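Local coordinates for protein phosphoribosylformylglycinamidine synthase 2 (Thermus thermophilus, PDB 3VIU) that belongs to the PurM-like AIR synthase related family, pairing two N-terminal and two C-terminal domains of that kind in one chain, and binds adenosine-5'-diphosphate and magnesium, at residues Gly105-Ile110 and Ala146-Ala151; Gln97-Gly102 and Pro171-Met176; Gly114-Ala119 and Leu240-Thr245; Pro155-Asp160 and Ala432-Lys437. All coordinates share one frame; numbering follows the deposited sequence.

Interaction 1: residues Gly105-Ile110 and Ala146-Ala151; sequences GILRDI and AFYGNA. With ADP (adenosine-5'-diphosphate), chain B.
Leu107 and Tyr148 bridge helices 95-112 and 132-152, which lie over one face of the mixed sheet in the PurM-like N-terminal domain. The backbones stay well apart: the nearest CA atoms, those of Leu107 and Gly149, are 9.4 Å from each other, a gap bridged by the Tyr148 ring and the Leu107 side chain. The firm part of the contact is apolar. CD2 of Leu107 sits 3.8 Å from CE1 of Tyr148 and approaches the ring obliquely, the two side chains sliding past one another in opposite directions. With chi1 at -152°, roughly trans to its own backbone N, the Tyr148 ring reaches across toward helix 95-112.

The polar side is looser. NH2 of Arg108 lies 4.1 Å from OH of Tyr148, and the guanidinium and ring planes are 66° apart; the hydrogen bonds of these groups go elsewhere, Tyr148 OH to Glu306 and Arg108 NH1 to Gln305. A bend at chi3 turns the guanidinium back along its own helix, with CA of Gly105 3.6 Å above one face. Asp109 belongs to the ADP pocket: its OD2 forms a long, weak ion pair with Lys83, and its OD1 is 3.1 Å from O3B of ADP, a close approach of two acidic groups.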
loop_
_atom_site.group_PDB
_atom_site.type_symbol
_atom_site.label_atom_id
_atom_site.label_comp_id
_atom_site.label_asym_id
_atom_site.label_seq_id
_atom_site.Cartn_x
_atom_site.Cartn_y
_atom_site.Cartn_z
ATOM N N GLY A 105 -12.075 -2.808 -5.652
ATOM C CA GLY A 105 -12.025 -3.677 -4.491
ATOM C C GLY A 105 -11.501 -3.015 -3.222
ATOM O O GLY A 105 -12.124 -3.123 -2.161
ATOM N N ILE A 106 -10.362 -2.333 -3.315
ATOM C CA ILE A 106 -9.788 -1.677 -2.143
ATOM C C ILE A 106 -10.776 -0.641 -1.590
ATOM O O ILE A 106 -10.903 -0.467 -0.377
ATOM C CB ILE A 106 -8.418 -0.994 -2.490
ATOM C CG1 ILE A 106 -7.675 -0.627 -1.211
ATOM C CG2 ILE A 106 -8.627 0.264 -3.318
ATOM C CD1 ILE A 106 -7.200 -1.819 -0.430
ATOM N N LEU A 107 -11.488 0.025 -2.492
ATOM C CA LEU A 107 -12.468 1.042 -2.120
ATOM C C LEU A 107 -13.599 0.441 -1.293
ATOM O O LEU A 107 -14.061 1.046 -0.320
ATOM C CB LEU A 107 -13.051 1.683 -3.379
ATOM C CG LEU A 107 -12.696 3.121 -3.764
ATOM C CD1 LEU A 107 -11.328 3.513 -3.247
ATOM C CD2 LEU A 107 -12.775 3.237 -5.291
ATOM N N ARG A 108 -14.044 -0.749 -1.688
ATOM C CA ARG A 108 -15.121 -1.423 -0.984
ATOM C C ARG A 108 -14.701 -1.882 0.412
ATOM O O ARG A 108 -15.504 -1.838 1.343
ATOM C CB ARG A 108 -15.638 -2.604 -1.815
ATOM C CG ARG A 108 -16.421 -2.166 -3.053
ATOM C CD ARG A 108 -17.179 -3.326 -3.673
ATOM N NE ARG A 108 -16.302 -4.258 -4.367
ATOM C CZ ARG A 108 -15.759 -4.027 -5.560
ATOM N NH1 ARG A 108 -14.969 -4.940 -6.113
ATOM N NH2 ARG A 108 -16.015 -2.892 -6.205
ATOM N N ASP A 109 -13.447 -2.307 0.564
ATOM C CA ASP A 109 -12.958 -2.737 1.871
ATOM C C ASP A 109 -12.992 -1.572 2.853
ATOM O O ASP A 109 -13.324 -1.742 4.021
ATOM C CB ASP A 109 -11.517 -3.249 1.791
ATOM C CG ASP A 109 -11.412 -4.606 1.137
ATOM O OD1 ASP A 109 -12.276 -5.467 1.404
ATOM O OD2 ASP A 109 -10.452 -4.817 0.368
ATOM N N ILE A 110 -12.629 -0.391 2.372
ATOM C CA ILE A 110 -12.611 0.802 3.200
ATOM C C ILE A 110 -14.038 1.252 3.513
ATOM O O ILE A 110 -14.329 1.679 4.627
ATOM C CB ILE A 110 -11.852 1.934 2.487
ATOM C CG1 ILE A 110 -10.410 1.487 2.205
ATOM C CG2 ILE A 110 -11.926 3.212 3.299
ATOM C CD1 ILE A 110 -9.701 0.883 3.384
ATOM N N ALA A 146 -6.921 5.609 -13.359
ATOM C CA ALA A 146 -7.520 6.926 -13.560
ATOM C C ALA A 146 -9.010 6.790 -13.860
ATOM O O ALA A 146 -9.827 7.577 -13.375
ATOM C CB ALA A 146 -6.819 7.660 -14.715
ATOM N N PHE A 147 -9.354 5.791 -14.664
ATOM C CA PHE A 147 -10.742 5.557 -15.034
ATOM C C PHE A 147 -11.658 5.339 -13.839
ATOM O O PHE A 147 -12.683 6.002 -13.708
ATOM C CB PHE A 147 -10.851 4.350 -15.969
ATOM C CG PHE A 147 -12.235 3.764 -16.043
ATOM C CD1 PHE A 147 -12.495 2.494 -15.527
ATOM C CD2 PHE A 147 -13.285 4.484 -16.612
ATOM C CE1 PHE A 147 -13.781 1.944 -15.578
ATOM C CE2 PHE A 147 -14.577 3.946 -16.669
ATOM C CZ PHE A 147 -14.822 2.671 -16.151
ATOM N N TYR A 148 -11.294 4.417 -12.962
ATOM C CA TYR A 148 -12.143 4.140 -11.818
ATOM C C TYR A 148 -12.172 5.275 -10.813
ATOM O O TYR A 148 -13.241 5.739 -10.423
ATOM C CB TYR A 148 -11.702 2.847 -11.132
ATOM C CG TYR A 148 -12.839 2.165 -10.423
ATOM C CD1 TYR A 148 -13.288 2.621 -9.190
ATOM C CD2 TYR A 148 -13.518 1.104 -11.022
ATOM C CE1 TYR A 148 -14.394 2.035 -8.569
ATOM C CE2 TYR A 148 -14.618 0.518 -10.414
ATOM C CZ TYR A 148 -15.051 0.989 -9.192
ATOM O OH TYR A 148 -16.150 0.429 -8.603
ATOM N N GLY A 149 -10.990 5.716 -10.403
ATOM C CA GLY A 149 -10.881 6.789 -9.431
ATOM C C GLY A 149 -11.507 8.099 -9.852
ATOM O O GLY A 149 -12.199 8.736 -9.061
ATOM N N ASN A 150 -11.266 8.518 -11.087
ATOM C CA ASN A 150 -11.838 9.768 -11.562
ATOM C C ASN A 150 -13.351 9.673 -11.665
ATOM O O ASN A 150 -14.060 10.653 -11.424
ATOM C CB ASN A 150 -11.246 10.146 -12.917
ATOM C CG ASN A 150 -9.799 10.620 -12.810
ATOM O OD1 ASN A 150 -9.158 10.897 -13.822
ATOM N ND2 ASN A 150 -9.286 10.720 -11.582
ATOM N N ALA A 151 -13.847 8.491 -12.015
ATOM C CA ALA A 151 -15.279 8.291 -12.140
ATOM C C ALA A 151 -15.973 8.189 -10.783
ATOM O O ALA A 151 -17.102 8.657 -10.635
ATOM C CB ALA A 151 -15.564 7.051 -12.963
HETATM P PB ADP B . -10.032 -8.989 1.236
HETATM O O1B ADP B . -10.052 -10.286 0.503
HETATM O O2B ADP B . -9.158 -7.923 0.405
HETATM O O3B ADP B . -11.619 -8.446 1.407
HETATM P PA ADP B . -8.344 -10.450 2.806
HETATM O O1A ADP B . -9.104 -11.685 3.146
HETATM O O2A ADP B . -7.595 -10.673 1.386
HETATM O O3A ADP B . -9.377 -9.175 2.727
HETATM O "O5'" ADP B . -7.195 -10.113 3.917
HETATM C "C5'" ADP B . -7.311 -11.029 5.024
HETATM C "C4'" ADP B . -7.199 -10.327 6.410
HETATM O "O4'" ADP B . -5.859 -10.495 6.974
HETATM C "C3'" ADP B . -7.447 -8.797 6.376
HETATM O "O3'" ADP B . -8.061 -8.384 7.603
HETATM C "C2'" ADP B . -6.044 -8.219 6.192
HETATM O "O2'" ADP B . -5.945 -6.872 6.660
HETATM C "C1'" ADP B . -5.162 -9.200 6.969
HETATM N N9 ADP B . -3.828 -9.326 6.365
HETATM C C8 ADP B . -3.512 -10.027 5.235
HETATM N N7 ADP B . -2.239 -9.931 4.980
HETATM C C5 ADP B . -1.651 -9.166 5.924
HETATM C C6 ADP B . -0.328 -8.719 6.173
HETATM N N6 ADP B . 0.706 -9.078 5.327
HETATM N N1 ADP B . -0.099 -7.938 7.252
HETATM C C2 ADP B . -1.088 -7.578 8.085
HETATM N N3 ADP B . -2.345 -7.978 7.885
HETATM C C4 ADP B . -2.667 -8.762 6.833
#

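Interaction 2: residues Gln97-Gly102 and Pro171-Met176; sequences QGAATG and PLVNAM
Segment 97-102 of helix 95-112 runs close over strand 172-182, with CA of Ala99 6.7 Å from CA of Val173 and CA of Gly102 6.4 Å from CA of Ala175. This is the helix-on-sheet layer of the PurM-like N-terminal domain. Ala99 and Gly102 carry the contact on the helical side, and their small size lets the backbones come close.

Two contacts carry the packing. CB of Ala99 meets CG1 of Val173 at 4.3 Å; this methyl stands trans to the valine's backbone N (chi1 -177°) and so leans along the strand to the alanine. One helical turn on, where Gly102 has no side chain to interpose, its carbonyl O lies 4.3 Å from CB of Ala175. Both are loose contacts without polar bonding.

Val173 and Ala175 direct their CB atoms at the helix, while Asn174 between them points to the other face of the sheet, as expected for an extended strand. Helix 132-152 completes the layer, its Val141 touching both Ala99 and Val173. Backbone bonds to His87 and Glu85 on one side and to Leu121, Ser123 and Arg125 on the other place strand 172-182 between strands 78-86 and 116-126. CA of Gly102 is about 10 Å from the nearest ADP atom. On the helix itself, Gln97 O accepts Thr101 N at 2.8 Å and, weakly, Thr101 OG1 at 3.1 Å.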
loop_
_atom_site.group_PDB
_atom_site.type_symbol
_atom_site.label_atom_id
_atom_site.label_comp_id
_atom_site.label_asym_id
_atom_site.label_seq_id
_atom_site.Cartn_x
_atom_site.Cartn_y
_atom_site.Cartn_z
ATOM N N GLN A 97 -8.161 -3.547 -16.905
ATOM C CA GLN A 97 -9.176 -4.041 -15.992
ATOM C C GLN A 97 -8.557 -4.438 -14.660
ATOM O O GLN A 97 -9.141 -4.209 -13.601
ATOM C CB GLN A 97 -9.907 -5.236 -16.597
ATOM C CG GLN A 97 -10.919 -5.884 -15.652
ATOM C CD GLN A 97 -10.587 -7.336 -15.352
ATOM O OE1 GLN A 97 -9.488 -7.652 -14.893
ATOM N NE2 GLN A 97 -11.542 -8.230 -15.611
ATOM N N GLY A 98 -7.372 -5.033 -14.713
ATOM C CA GLY A 98 -6.713 -5.449 -13.491
ATOM C C GLY A 98 -6.550 -4.312 -12.495
ATOM O O GLY A 98 -6.930 -4.436 -11.330
ATOM N N ALA A 99 -5.988 -3.200 -12.956
ATOM C CA ALA A 99 -5.763 -2.038 -12.101
ATOM C C ALA A 99 -7.064 -1.392 -11.629
ATOM O O ALA A 99 -7.223 -1.085 -10.447
ATOM C CB ALA A 99 -4.913 -1.015 -12.840
ATOM N N ALA A 100 -7.990 -1.180 -12.559
ATOM C CA ALA A 100 -9.267 -0.563 -12.226
ATOM C C ALA A 100 -10.017 -1.394 -11.190
ATOM O O ALA A 100 -10.624 -0.859 -10.264
ATOM C CB ALA A 100 -10.108 -0.410 -13.480
ATOM N N THR A 101 -9.962 -2.708 -11.360
ATOM C CA THR A 101 -10.626 -3.626 -10.461
ATOM C C THR A 101 -9.915 -3.659 -9.122
ATOM O O THR A 101 -10.532 -3.887 -8.081
ATOM C CB THR A 101 -10.679 -5.014 -11.080
ATOM O OG1 THR A 101 -11.698 -5.018 -12.084
ATOM C CG2 THR A 101 -10.993 -6.068 -10.040
ATOM N N GLY A 102 -8.611 -3.420 -9.144
ATOM C CA GLY A 102 -7.869 -3.392 -7.903
ATOM C C GLY A 102 -8.361 -2.193 -7.114
ATOM O O GLY A 102 -8.526 -2.264 -5.898
ATOM N N PRO A 171 4.629 -8.440 -13.079
ATOM C CA PRO A 171 4.526 -7.058 -12.618
ATOM C C PRO A 171 3.697 -6.998 -11.333
ATOM O O PRO A 171 3.005 -7.960 -10.978
ATOM C CB PRO A 171 3.851 -6.358 -13.796
ATOM C CG PRO A 171 2.955 -7.427 -14.335
ATOM C CD PRO A 171 3.857 -8.638 -14.318
ATOM N N LEU A 172 3.772 -5.879 -10.628
ATOM C CA LEU A 172 3.007 -5.741 -9.404
ATOM C C LEU A 172 2.125 -4.511 -9.444
ATOM O O LEU A 172 2.534 -3.449 -9.907
ATOM C CB LEU A 172 3.932 -5.647 -8.189
ATOM C CG LEU A 172 4.842 -6.824 -7.832
ATOM C CD1 LEU A 172 5.554 -6.505 -6.533
ATOM C CD2 LEU A 172 4.035 -8.106 -7.691
ATOM N N VAL A 173 0.904 -4.669 -8.959
ATOM C CA VAL A 173 -0.033 -3.566 -8.893
ATOM C C VAL A 173 -0.771 -3.666 -7.567
ATOM O O VAL A 173 -1.636 -4.527 -7.383
ATOM C CB VAL A 173 -1.050 -3.607 -10.046
ATOM C CG1 VAL A 173 -1.963 -2.393 -9.962
ATOM C CG2 VAL A 173 -0.320 -3.653 -11.383
ATOM N N ASN A 174 -0.399 -2.801 -6.632
ATOM C CA ASN A 174 -1.031 -2.771 -5.318
ATOM C C ASN A 174 -1.707 -1.414 -5.144
ATOM O O ASN A 174 -1.160 -0.380 -5.539
ATOM C CB ASN A 174 0.014 -2.968 -4.218
ATOM C CG ASN A 174 0.468 -4.416 -4.086
ATOM O OD1 ASN A 174 0.669 -5.118 -5.084
ATOM N ND2 ASN A 174 0.653 -4.864 -2.845
ATOM N N ALA A 175 -2.899 -1.410 -4.566
ATOM C CA ALA A 175 -3.601 -0.155 -4.354
ATOM C C ALA A 175 -3.917 0.032 -2.880
ATOM O O ALA A 175 -4.436 -0.867 -2.216
ATOM C CB ALA A 175 -4.881 -0.119 -5.176
HETATM N N MSE A 176 -3.592 1.208 -2.368
HETATM C CA MSE A 176 -3.849 1.521 -0.979
HETATM C C MSE A 176 -4.985 2.535 -0.932
HETATM O O MSE A 176 -5.090 3.391 -1.808
HETATM C CB MSE A 176 -2.593 2.109 -0.346
HETATM C CG MSE A 176 -2.722 2.450 1.119
HETATM SE SE MSE A 176 -1.070 3.266 1.748
HETATM C CE MSE A 176 -1.659 3.903 3.479
#

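Interaction 3: residues Gly114-Ala119 and Leu240-Thr245; sequences GARPIA and LLMEAT
OE2 of Glu243 is gripped by two cationic groups: NH1 of Arg116, 3.1 Å away with an N-H...O angle of 171°, and Lys239 on the preceding turn of the glutamate's helix, which makes a further salt bridge. The arginine holds the carboxylate end-on with two nitrogens, since its NH2 bonds OE1 of Glu243 at 2.9 Å through the syn lone pair of that oxygen. Guanidinium and carboxylate planes are only 24° apart, and both oxygens lie close to the guanidinium plane, as suits an end-on bidentate salt bridge. Two positive partners should favour the ionised form of Glu243. Its CB points away from the strand, but a bend at chi2 (-53°) brings the carboxylate round to meet the arginine.

The pair ties strand 116-126 of the N-terminal domain to helix 235-250, which belongs to the C-terminal AIR synthase related region; the axes of strand segment 116-119 and helix segment 240-245 approach to 9.9 Å. The strand is entered through a Schellman motif closed by Gly114, and a classic beta bulge follows at Ile118 and Ala119 opposite Leu178.

Beneath the ion pair the contact is apolar. SE of Met242, a selenomethionine, packs 3.8 Å from CD of Pro117, the two side chains passing in opposite directions. The bend at chi3 then lifts CE of Met242 to 4.0 Å from NH1 of Arg116, oblique to the guanidinium. Met111 of helix 95-112 touches both Pro117 and Met242. On the helical side, Leu241 O accepts Thr245 N and Thr245 OG1 from opposite faces of its carbonyl plane.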
loop_
_atom_site.group_PDB
_atom_site.type_symbol
_atom_site.label_atom_id
_atom_site.label_comp_id
_atom_site.label_asym_id
_atom_site.label_seq_id
_atom_site.Cartn_x
_atom_site.Cartn_y
_atom_site.Cartn_z
ATOM N N GLY A 114 -17.302 1.720 7.062
ATOM C CA GLY A 114 -18.132 2.895 7.250
ATOM C C GLY A 114 -17.321 4.162 7.073
ATOM O O GLY A 114 -17.729 5.247 7.497
ATOM N N ALA A 115 -16.157 4.019 6.447
ATOM C CA ALA A 115 -15.266 5.146 6.204
ATOM C C ALA A 115 -15.380 5.595 4.756
ATOM O O ALA A 115 -15.333 4.779 3.836
ATOM C CB ALA A 115 -13.833 4.756 6.508
ATOM N N ARG A 116 -15.545 6.898 4.563
ATOM C CA ARG A 116 -15.649 7.445 3.225
ATOM C C ARG A 116 -14.244 7.596 2.648
ATOM O O ARG A 116 -13.396 8.279 3.223
ATOM C CB ARG A 116 -16.347 8.800 3.271
ATOM C CG ARG A 116 -16.353 9.543 1.960
ATOM C CD ARG A 116 -17.004 10.908 2.126
ATOM N NE ARG A 116 -18.443 10.800 2.350
ATOM C CZ ARG A 116 -19.331 10.600 1.382
ATOM N NH1 ARG A 116 -18.929 10.492 0.120
ATOM N NH2 ARG A 116 -20.621 10.502 1.673
ATOM N N PRO A 117 -13.974 6.937 1.515
ATOM C CA PRO A 117 -12.668 6.995 0.848
ATOM C C PRO A 117 -12.231 8.432 0.557
ATOM O O PRO A 117 -12.944 9.169 -0.110
ATOM C CB PRO A 117 -12.908 6.204 -0.431
ATOM C CG PRO A 117 -13.896 5.171 0.011
ATOM C CD PRO A 117 -14.866 5.981 0.836
ATOM N N ILE A 118 -11.061 8.826 1.050
ATOM C CA ILE A 118 -10.584 10.182 0.818
ATOM C C ILE A 118 -9.328 10.186 -0.020
ATOM O O ILE A 118 -8.892 11.240 -0.491
ATOM C CB ILE A 118 -10.288 10.946 2.150
ATOM C CG1 ILE A 118 -9.171 10.244 2.932
ATOM C CG2 ILE A 118 -11.558 11.052 2.978
ATOM C CD1 ILE A 118 -8.825 10.906 4.268
ATOM N N ALA A 119 -8.737 9.012 -0.209
ATOM C CA ALA A 119 -7.528 8.945 -1.006
ATOM C C ALA A 119 -7.108 7.544 -1.433
ATOM O O ALA A 119 -7.401 6.551 -0.761
ATOM C CB ALA A 119 -6.394 9.612 -0.256
ATOM N N LEU A 240 -22.711 5.187 -6.479
ATOM C CA LEU A 240 -24.033 4.983 -5.890
ATOM C C LEU A 240 -23.950 4.008 -4.720
ATOM O O LEU A 240 -24.537 4.235 -3.658
ATOM C CB LEU A 240 -24.996 4.447 -6.958
ATOM C CG LEU A 240 -25.898 5.459 -7.686
ATOM C CD1 LEU A 240 -25.216 6.814 -7.799
ATOM C CD2 LEU A 240 -26.281 4.906 -9.064
ATOM N N LEU A 241 -23.203 2.929 -4.927
ATOM C CA LEU A 241 -23.034 1.899 -3.909
ATOM C C LEU A 241 -22.389 2.478 -2.663
ATOM O O LEU A 241 -22.838 2.236 -1.545
ATOM C CB LEU A 241 -22.155 0.771 -4.444
ATOM C CG LEU A 241 -22.556 -0.673 -4.153
ATOM C CD1 LEU A 241 -21.305 -1.541 -4.256
ATOM C CD2 LEU A 241 -23.168 -0.800 -2.775
HETATM N N MSE A 242 -21.327 3.242 -2.877
HETATM C CA MSE A 242 -20.586 3.880 -1.803
HETATM C C MSE A 242 -21.454 4.820 -0.948
HETATM O O MSE A 242 -21.454 4.722 0.282
HETATM C CB MSE A 242 -19.402 4.646 -2.401
HETATM C CG MSE A 242 -18.546 5.415 -1.399
HETATM SE SE MSE A 242 -17.017 6.280 -2.264
HETATM C CE MSE A 242 -17.832 7.967 -2.760
ATOM N N GLU A 243 -22.186 5.728 -1.592
ATOM C CA GLU A 243 -23.041 6.667 -0.862
ATOM C C GLU A 243 -24.077 5.963 0.007
ATOM O O GLU A 243 -24.265 6.308 1.174
ATOM C CB GLU A 243 -23.770 7.604 -1.826
ATOM C CG GLU A 243 -22.869 8.543 -2.600
ATOM C CD GLU A 243 -21.941 9.340 -1.704
ATOM O OE1 GLU A 243 -22.310 9.585 -0.536
ATOM O OE2 GLU A 243 -20.851 9.730 -2.178
ATOM N N ALA A 244 -24.748 4.974 -0.568
ATOM C CA ALA A 244 -25.774 4.232 0.148
ATOM C C ALA A 244 -25.210 3.519 1.365
ATOM O O ALA A 244 -25.756 3.626 2.469
ATOM C CB ALA A 244 -26.429 3.223 -0.784
ATOM N N THR A 245 -24.118 2.791 1.162
ATOM C CA THR A 245 -23.500 2.056 2.255
ATOM C C THR A 245 -23.072 3.018 3.349
ATOM O O THR A 245 -23.356 2.793 4.527
ATOM C CB THR A 245 -22.277 1.251 1.763
ATOM O OG1 THR A 245 -22.704 0.311 0.767
ATOM C CG2 THR A 245 -21.613 0.494 2.932
#

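Interaction 4: residues Pro155-Asp160 and Ala432-Lys437; sequences PTVGGD and AVLWIK
The junction between the two N-terminal PurM-like domains of the chain is packed here by Val157, on outermost strand 156-163 of the first sheet, against Ala432 and Leu434, on strand 432-436 of the second. CA of Val157 and CA of Ala432 are 6.2 Å apart, and the contact between the segments is made by side chains alone.

The valine uses a separate methyl for each partner. Its CG2 lies 3.6 Å from CB of Ala432, and CB of Val157 is also near that methyl, at 3.9 Å. Its CG1 meets CD1 of Leu434 at 4.0 Å, the two side chains crossing at a slant. A chi1 of -60° sets CG1 trans to the carbonyl carbon and CG2 between the two backbone branches, splitting the methyls across the alanine and the leucine.

Ala432 and Leu434 both aim their CB atoms at the first sheet, whereas the CB of Val433 points away, and its side chain touches Leu425 and Val476. Leu424 of edge strand 422-424 touches both Val157 and Leu434. The side chain of Ala432 is about 12 Å from the magnesium ion, one of whose site residues is Asp430, just upstream. Both sheets have strand order 1-2-3-6-4-5, and the meeting of edge strand 156-163 of the first with 432-436, next to the edge of the second, is consistent with the paired N-terminal domains of PurM-like proteins.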
loop_
_atom_site.group_PDB
_atom_site.type_symbol
_atom_site.label_atom_id
_atom_site.label_comp_id
_atom_site.label_asym_id
_atom_site.label_seq_id
_atom_site.Cartn_x
_atom_site.Cartn_y
_atom_site.Cartn_z
ATOM N N PRO A 155 -9.580 10.770 -5.351
ATOM C CA PRO A 155 -8.287 11.058 -5.964
ATOM C C PRO A 155 -7.192 10.095 -5.567
ATOM O O PRO A 155 -7.202 9.530 -4.472
ATOM C CB PRO A 155 -7.978 12.457 -5.461
ATOM C CG PRO A 155 -8.491 12.389 -4.054
ATOM C CD PRO A 155 -9.841 11.697 -4.232
ATOM N N THR A 156 -6.255 9.909 -6.482
ATOM C CA THR A 156 -5.094 9.089 -6.219
ATOM C C THR A 156 -4.087 10.183 -5.887
ATOM O O THR A 156 -3.654 10.923 -6.764
ATOM C CB THR A 156 -4.693 8.302 -7.468
ATOM O OG1 THR A 156 -5.664 7.276 -7.690
ATOM C CG2 THR A 156 -3.328 7.665 -7.293
ATOM N N VAL A 157 -3.750 10.300 -4.608
ATOM C CA VAL A 157 -2.853 11.352 -4.134
ATOM C C VAL A 157 -1.354 11.086 -4.188
ATOM O O VAL A 157 -0.550 11.966 -3.868
ATOM C CB VAL A 157 -3.203 11.727 -2.690
ATOM C CG1 VAL A 157 -4.642 12.217 -2.621
ATOM C CG2 VAL A 157 -2.991 10.521 -1.781
ATOM N N GLY A 158 -0.970 9.881 -4.577
ATOM C CA GLY A 158 0.441 9.568 -4.634
ATOM C C GLY A 158 0.658 8.078 -4.719
ATOM O O GLY A 158 -0.282 7.320 -4.982
ATOM N N GLY A 159 1.893 7.651 -4.492
ATOM C CA GLY A 159 2.194 6.238 -4.562
ATOM C C GLY A 159 3.667 5.996 -4.788
ATOM O O GLY A 159 4.491 6.845 -4.463
ATOM N N ASP A 160 3.996 4.851 -5.375
ATOM C CA ASP A 160 5.384 4.474 -5.609
ATOM C C ASP A 160 5.525 3.676 -6.900
ATOM O O ASP A 160 4.914 2.624 -7.052
ATOM C CB ASP A 160 5.865 3.653 -4.411
ATOM C CG ASP A 160 7.308 3.244 -4.518
ATOM O OD1 ASP A 160 8.164 4.103 -4.808
ATOM O OD2 ASP A 160 7.588 2.054 -4.291
ATOM N N ALA A 432 1.676 12.507 1.222
ATOM C CA ALA A 432 0.451 13.187 0.835
ATOM C C ALA A 432 -0.209 13.648 2.125
ATOM O O ALA A 432 -0.234 12.912 3.112
ATOM C CB ALA A 432 -0.460 12.239 0.089
ATOM N N VAL A 433 -0.729 14.866 2.124
ATOM C CA VAL A 433 -1.382 15.422 3.310
ATOM C C VAL A 433 -2.813 15.836 2.998
ATOM O O VAL A 433 -3.033 16.817 2.297
ATOM C CB VAL A 433 -0.619 16.662 3.841
ATOM C CG1 VAL A 433 -1.389 17.311 4.983
ATOM C CG2 VAL A 433 0.768 16.250 4.310
ATOM N N LEU A 434 -3.774 15.084 3.522
ATOM C CA LEU A 434 -5.188 15.378 3.307
ATOM C C LEU A 434 -5.745 16.181 4.481
ATOM O O LEU A 434 -5.776 15.701 5.614
ATOM C CB LEU A 434 -6.000 14.085 3.159
ATOM C CG LEU A 434 -5.811 13.170 1.945
ATOM C CD1 LEU A 434 -5.987 13.972 0.670
ATOM C CD2 LEU A 434 -4.447 12.513 1.984
ATOM N N TRP A 435 -6.188 17.403 4.202
ATOM C CA TRP A 435 -6.748 18.273 5.227
ATOM C C TRP A 435 -8.222 17.978 5.471
ATOM O O TRP A 435 -9.009 17.862 4.536
ATOM C CB TRP A 435 -6.565 19.739 4.815
ATOM C CG TRP A 435 -7.365 20.740 5.615
ATOM C CD1 TRP A 435 -7.530 20.769 6.974
ATOM C CD2 TRP A 435 -8.025 21.905 5.109
ATOM N NE1 TRP A 435 -8.246 21.884 7.343
ATOM C CE2 TRP A 435 -8.562 22.599 6.219
ATOM C CE3 TRP A 435 -8.213 22.434 3.824
ATOM C CZ2 TRP A 435 -9.273 23.794 6.084
ATOM C CZ3 TRP A 435 -8.923 23.627 3.690
ATOM C CH2 TRP A 435 -9.444 24.291 4.816
ATOM N N ILE A 436 -8.586 17.832 6.737
ATOM C CA ILE A 436 -9.969 17.581 7.088
ATOM C C ILE A 436 -10.609 18.943 7.329
ATOM O O ILE A 436 -10.390 19.567 8.370
ATOM C CB ILE A 436 -10.084 16.741 8.357
ATOM C CG1 ILE A 436 -9.437 15.378 8.134
ATOM C CG2 ILE A 436 -11.545 16.578 8.734
ATOM C CD1 ILE A 436 -9.351 14.543 9.377
ATOM N N LYS A 437 -11.390 19.395 6.349
ATOM C CA LYS A 437 -12.059 20.688 6.414
ATOM C C LYS A 437 -12.887 20.848 7.675
ATOM O O LYS A 437 -13.513 19.902 8.141
ATOM C CB LYS A 437 -12.956 20.885 5.188
ATOM C CG LYS A 437 -12.222 20.917 3.861
ATOM C CD LYS A 437 -13.209 21.146 2.731
ATOM C CE LYS A 437 -12.554 20.985 1.375
ATOM N NZ LYS A 437 -11.446 21.959 1.189
#

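Overall arrangement
Interactions 1, 2 and 3 form a continuous patch around helix 95-112. Interactions 1 and 2 share that helix, their centres 10 Å apart, with CG1 of Ile106 3.4 Å from O of Ala175. Interaction 3 is centred 10 Å from interaction 1, Ile110 O lying 3.6 Å from CB of Ala115. Interaction 4 continues from interaction 3 across neighbouring strands 116-126 and 156-163, CB of Ala119 standing 3.8 Å from CG2 of Val157. Asp109 places interaction 1 in the ADP pocket, which draws residues from both halves of the chain; the nearest ADP atoms are about 10 Å from Gly102 CA and 14 Å from the Pro117 side chain. In interaction 4 the Ala432 side chain lies about 12 Å from the magnesium ion.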